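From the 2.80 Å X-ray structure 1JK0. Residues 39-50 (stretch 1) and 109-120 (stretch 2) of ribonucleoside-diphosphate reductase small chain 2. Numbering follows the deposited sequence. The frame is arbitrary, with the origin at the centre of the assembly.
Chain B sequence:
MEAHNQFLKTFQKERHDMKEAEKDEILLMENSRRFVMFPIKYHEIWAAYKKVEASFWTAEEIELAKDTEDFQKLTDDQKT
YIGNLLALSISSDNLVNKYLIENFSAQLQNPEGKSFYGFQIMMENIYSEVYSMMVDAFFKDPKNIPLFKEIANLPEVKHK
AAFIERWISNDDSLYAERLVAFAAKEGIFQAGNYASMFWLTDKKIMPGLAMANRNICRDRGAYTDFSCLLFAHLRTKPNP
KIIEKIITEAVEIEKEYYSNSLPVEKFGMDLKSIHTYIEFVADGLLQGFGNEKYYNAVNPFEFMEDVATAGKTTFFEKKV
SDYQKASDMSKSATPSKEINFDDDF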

# COMPACT_ATOMS: atom_id res chain seq x y z
N PRO B 39 9.26 -18.07 -5.55
CA PRO B 39 10.29 -18.50 -6.52
C PRO B 39 10.27 -17.27 -7.46
O PRO B 39 9.45 -17.19 -8.38
CB PRO B 39 9.69 -19.76 -7.12
CG PRO B 39 8.85 -20.31 -5.96
CD PRO B 39 8.20 -19.07 -5.39
N ILE B 40 11.14 -16.29 -7.20
CA ILE B 40 11.19 -15.05 -7.98
C ILE B 40 11.40 -15.18 -9.48
O ILE B 40 12.36 -15.82 -9.93
CB ILE B 40 12.26 -14.07 -7.43
CG1 ILE B 40 11.70 -13.33 -6.22
CG2 ILE B 40 12.60 -13.02 -8.47
CD1 ILE B 40 12.06 -13.95 -4.90
N LYS B 41 10.51 -14.55 -10.26
CA LYS B 41 10.62 -14.58 -11.71
C LYS B 41 11.33 -13.35 -12.26
O LYS B 41 11.90 -13.40 -13.35
CB LYS B 41 9.24 -14.69 -12.35
CG LYS B 41 9.30 -15.04 -13.84
CD LYS B 41 7.94 -14.93 -14.52
CE LYS B 41 7.97 -15.53 -15.91
NZ LYS B 41 8.19 -17.01 -15.89
N TYR B 42 11.29 -12.24 -11.52
CA TYR B 42 11.94 -11.01 -11.95
C TYR B 42 13.03 -10.58 -10.99
O TYR B 42 12.89 -9.59 -10.25
CB TYR B 42 10.92 -9.88 -12.10
CG TYR B 42 9.90 -10.15 -13.18
CD1 TYR B 42 8.71 -10.81 -12.88
CD2 TYR B 42 10.14 -9.79 -14.51
CE1 TYR B 42 7.78 -11.11 -13.88
CE2 TYR B 42 9.22 -10.09 -15.52
CZ TYR B 42 8.04 -10.76 -15.20
OH TYR B 42 7.13 -11.10 -16.18
N HIS B 43 14.15 -11.31 -11.04
CA HIS B 43 15.29 -11.08 -10.17
C HIS B 43 15.80 -9.65 -10.15
O HIS B 43 16.10 -9.11 -9.10
CB HIS B 43 16.43 -12.02 -10.56
CG HIS B 43 16.05 -13.47 -10.48
ND1 HIS B 43 15.66 -14.07 -9.31
CD2 HIS B 43 15.96 -14.42 -11.45
CE1 HIS B 43 15.34 -15.34 -9.55
NE2 HIS B 43 15.52 -15.57 -10.84
N GLU B 44 15.88 -9.06 -11.33
CA GLU B 44 16.35 -7.69 -11.50
C GLU B 44 15.51 -6.65 -10.77
O GLU B 44 16.04 -5.93 -9.93
CB GLU B 44 16.42 -7.34 -12.99
CG GLU B 44 15.80 -8.39 -13.95
CD GLU B 44 14.29 -8.62 -13.78
OE1 GLU B 44 13.56 -8.54 -14.77
OE2 GLU B 44 13.84 -8.88 -12.66
N ILE B 45 14.22 -6.56 -11.08
CA ILE B 45 13.40 -5.56 -10.39
C ILE B 45 13.31 -5.86 -8.90
O ILE B 45 13.24 -4.93 -8.09
CB ILE B 45 11.96 -5.41 -11.00
CG1 ILE B 45 11.17 -6.68 -10.81
CG2 ILE B 45 12.04 -5.10 -12.49
CD1 ILE B 45 9.86 -6.66 -11.57
N TRP B 46 13.35 -7.15 -8.53
CA TRP B 46 13.28 -7.56 -7.11
C TRP B 46 14.49 -7.03 -6.34
O TRP B 46 14.35 -6.48 -5.24
CB TRP B 46 13.21 -9.09 -6.98
CG TRP B 46 12.97 -9.67 -5.57
CD1 TRP B 46 13.75 -10.61 -4.92
CD2 TRP B 46 11.81 -9.49 -4.73
NE1 TRP B 46 13.15 -11.02 -3.75
CE2 TRP B 46 11.96 -10.35 -3.61
CE3 TRP B 46 10.66 -8.70 -4.82
CZ2 TRP B 46 11.00 -10.43 -2.58
CZ3 TRP B 46 9.71 -8.79 -3.79
CH2 TRP B 46 9.89 -9.64 -2.70
N ALA B 47 15.68 -7.19 -6.92
CA ALA B 47 16.90 -6.71 -6.29
C ALA B 47 16.81 -5.19 -6.22
O ALA B 47 17.35 -4.57 -5.31
CB ALA B 47 18.11 -7.14 -7.07
N ALA B 48 16.12 -4.59 -7.19
CA ALA B 48 15.97 -3.14 -7.16
C ALA B 48 15.09 -2.77 -5.97
O ALA B 48 15.37 -1.82 -5.24
CB ALA B 48 15.34 -2.64 -8.45
N TYR B 49 14.02 -3.54 -5.76
CA TYR B 49 13.11 -3.28 -4.64
C TYR B 49 13.83 -3.49 -3.30
O TYR B 49 13.70 -2.66 -2.40
CB TYR B 49 11.86 -4.17 -4.74
CG TYR B 49 11.05 -4.23 -3.47
CD1 TYR B 49 10.44 -3.09 -2.95
CD2 TYR B 49 10.94 -5.43 -2.74
CE1 TYR B 49 9.73 -3.14 -1.74
CE2 TYR B 49 10.25 -5.49 -1.54
CZ TYR B 49 9.65 -4.34 -1.04
OH TYR B 49 8.97 -4.40 0.16
N LYS B 50 14.60 -4.57 -3.18
CA LYS B 50 15.34 -4.83 -1.94
C LYS B 50 16.30 -3.70 -1.63
O LYS B 50 16.49 -3.32 -0.48
CB LYS B 50 16.10 -6.14 -2.03
CG LYS B 50 15.19 -7.34 -1.95
CD LYS B 50 14.44 -7.36 -0.61
CE LYS B 50 13.32 -8.37 -0.58
NZ LYS B 50 12.73 -8.39 0.78
N GLN B 109 2.59 -5.86 -14.56
CA GLN B 109 1.93 -7.03 -13.97
C GLN B 109 2.74 -8.08 -13.20
O GLN B 109 2.89 -9.21 -13.66
CB GLN B 109 1.13 -7.76 -15.06
CG GLN B 109 0.15 -6.88 -15.83
CD GLN B 109 -1.00 -6.38 -14.97
OE1 GLN B 109 -1.88 -7.15 -14.58
NE2 GLN B 109 -0.99 -5.09 -14.67
N ASN B 110 3.26 -7.72 -12.03
CA ASN B 110 3.97 -8.67 -11.18
C ASN B 110 4.25 -8.12 -9.78
O ASN B 110 4.41 -6.91 -9.58
CB ASN B 110 5.26 -9.17 -11.85
CG ASN B 110 6.24 -8.06 -12.14
OD1 ASN B 110 6.18 -7.45 -13.20
ND2 ASN B 110 7.14 -7.80 -11.20
N PRO B 111 4.32 -9.02 -8.78
CA PRO B 111 4.56 -8.68 -7.37
C PRO B 111 5.87 -7.93 -7.18
O PRO B 111 5.97 -7.03 -6.36
CB PRO B 111 4.60 -10.04 -6.68
CG PRO B 111 4.00 -11.00 -7.69
CD PRO B 111 4.47 -10.47 -8.99
N GLU B 112 6.88 -8.33 -7.94
CA GLU B 112 8.18 -7.68 -7.83
C GLU B 112 8.04 -6.18 -8.12
O GLU B 112 8.30 -5.36 -7.24
CB GLU B 112 9.18 -8.35 -8.79
CG GLU B 112 9.58 -9.81 -8.44
CD GLU B 112 8.78 -10.90 -9.21
OE1 GLU B 112 9.30 -12.04 -9.33
OE2 GLU B 112 7.64 -10.63 -9.67
N GLY B 113 7.59 -5.82 -9.32
CA GLY B 113 7.42 -4.42 -9.69
C GLY B 113 6.47 -3.60 -8.82
O GLY B 113 6.79 -2.48 -8.42
N LYS B 114 5.30 -4.14 -8.53
CA LYS B 114 4.35 -3.39 -7.71
C LYS B 114 4.90 -3.15 -6.31
O LYS B 114 4.52 -2.19 -5.66
CB LYS B 114 3.02 -4.12 -7.63
CG LYS B 114 2.31 -4.23 -8.94
CD LYS B 114 1.11 -5.16 -8.82
CE LYS B 114 0.60 -5.56 -10.20
NZ LYS B 114 0.05 -4.40 -10.96
N SER B 115 5.77 -4.02 -5.84
CA SER B 115 6.35 -3.81 -4.52
C SER B 115 7.27 -2.59 -4.59
O SER B 115 7.26 -1.74 -3.69
CB SER B 115 7.13 -5.04 -4.07
OG SER B 115 6.27 -6.15 -4.01
N PHE B 116 8.06 -2.51 -5.66
CA PHE B 116 8.98 -1.39 -5.79
C PHE B 116 8.19 -0.08 -5.85
O PHE B 116 8.55 0.90 -5.18
CB PHE B 116 9.85 -1.54 -7.05
CG PHE B 116 10.84 -0.41 -7.24
CD1 PHE B 116 10.41 0.86 -7.60
CD2 PHE B 116 12.18 -0.60 -6.97
CE1 PHE B 116 11.30 1.93 -7.68
CE2 PHE B 116 13.09 0.45 -7.05
CZ PHE B 116 12.64 1.72 -7.40
N TYR B 117 7.11 -0.07 -6.63
CA TYR B 117 6.27 1.11 -6.78
C TYR B 117 5.57 1.52 -5.50
O TYR B 117 5.51 2.71 -5.18
CB TYR B 117 5.24 0.89 -7.90
CG TYR B 117 5.82 1.15 -9.28
CD1 TYR B 117 6.70 2.23 -9.48
CD2 TYR B 117 5.51 0.34 -10.37
CE1 TYR B 117 7.23 2.49 -10.71
CE2 TYR B 117 6.04 0.61 -11.63
CZ TYR B 117 6.91 1.69 -11.79
OH TYR B 117 7.43 2.00 -13.04
N GLY B 118 5.02 0.54 -4.78
CA GLY B 118 4.35 0.84 -3.54
C GLY B 118 5.31 1.50 -2.56
O GLY B 118 4.91 2.32 -1.72
N PHE B 119 6.59 1.15 -2.69
CA PHE B 119 7.61 1.69 -1.81
C PHE B 119 7.94 3.10 -2.21
O PHE B 119 8.11 3.99 -1.37
CB PHE B 119 8.88 0.86 -1.89
CG PHE B 119 9.75 0.99 -0.69
CD1 PHE B 119 9.45 0.31 0.47
CD2 PHE B 119 10.86 1.82 -0.71
CE1 PHE B 119 10.24 0.44 1.61
CE2 PHE B 119 11.66 1.95 0.43
CZ PHE B 119 11.34 1.27 1.59
N GLN B 120 8.05 3.31 -3.52
CA GLN B 120 8.36 4.62 -4.03
C GLN B 120 7.31 5.65 -3.62
O GLN B 120 7.66 6.66 -3.04
CB GLN B 120 8.49 4.57 -5.55
CG GLN B 120 8.76 5.90 -6.18
CD GLN B 120 8.88 5.79 -7.66
OE1 GLN B 120 8.81 6.80 -8.36
NE2 GLN B 120 9.05 4.58 -8.16
O HOH W 1 5.08 -9.17 -15.59

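How do the two backbones lie against each other? Each stretch begins as loop and runs into a helix, 43-50 in the first and 111-120 in the second, and the two helices travel in nearly the same direction, 25° apart, with their axes 8.4 Å apart at closest approach. That is close for a helix pair, and the CA atoms show it: those of Trp-46 and Glu-112 are 5.2 Å apart, those of Tyr-49 and Phe-116 only 4.7 Å. The contact buries 572 Å² in all, counting both sides.

What holds the loop of stretch 1 to the second helix? The carboxylate of Glu-112 reaches back to the backbone just ahead of helix 43-50. Its OE1 accepts two hydrogen bonds, from Lys-41 N at 2.9 Å and from Tyr-42 N at 3.0 Å, so a single charged oxygen satisfies two successive amides. Ile-40 adds a carbon contact to the same atom, its CG2 lying 3.5 Å from Glu-112 OE1. The side chain of Lys-41 takes little part, for its end leads away.

How does Tyr-42, the N-cap residue of its helix, meet the start of the other? Its CA-to-CB bond points toward stretch 2, and its ring lies beside Asn-110, itself an N-cap residue, with Asn-110 OD1 over one face. Glu-112 OE2 approaches the ring edge, 3.4 Å from Tyr-42 CD1, where the slightly positive ring hydrogens suit a carboxylate oxygen. Glu-112 OE2 also accepts a hydrogen bond from Asn-110 ND2 at 3.3 Å, which ties the two side chains together within stretch 2. Beyond the ring, water 1 links the Tyr-42 side chain to the first residue of stretch 2: it is hydrogen-bonded to Tyr-42 OH and donates to Gln-109 O, both at 2.9 Å.

What do Ile-45 and Trp-46 find on the second helix? The CA-to-CB bond of Ile-45 points toward it, and the Ile-45 CG1 packs 3.3 Å from Glu-112 CB while its CD1 comes within 3.3 Å of Gly-113 N. An ideal CB on Gly-113 would sit at contact distance, 3.8 Å, from Ile-45 CD1. The CA-to-CB bond of Trp-46 points sideways; the Trp-46 CE3 lies 3.9 Å from Glu-112 CG, so the acid that binds the loop amides through OE1 also offers its aliphatic carbons to the helix.

How is the contact completed in the last turn of stretch 1? Ala-48 places its CB 4.0 Å from Phe-116 CD2, and its carbonyl oxygen lies at the edge of the Phe-116 ring. Tyr-49, buried, does more: Ser-115 CB sits almost exactly over its ring, 3.8 Å from the centroid and 2° off the normal, a CH-pi contact. The serine hydroxyl is engaged within its own helix, since Ser-115 OG donates to Pro-111 O at 2.5 Å. Around the same tyrosine, Tyr-49 CB meets Phe-116 CB at 4.0 Å, and Tyr-49 CE1 lies 4.1 Å from Phe-119 CB, which approaches the ring edge.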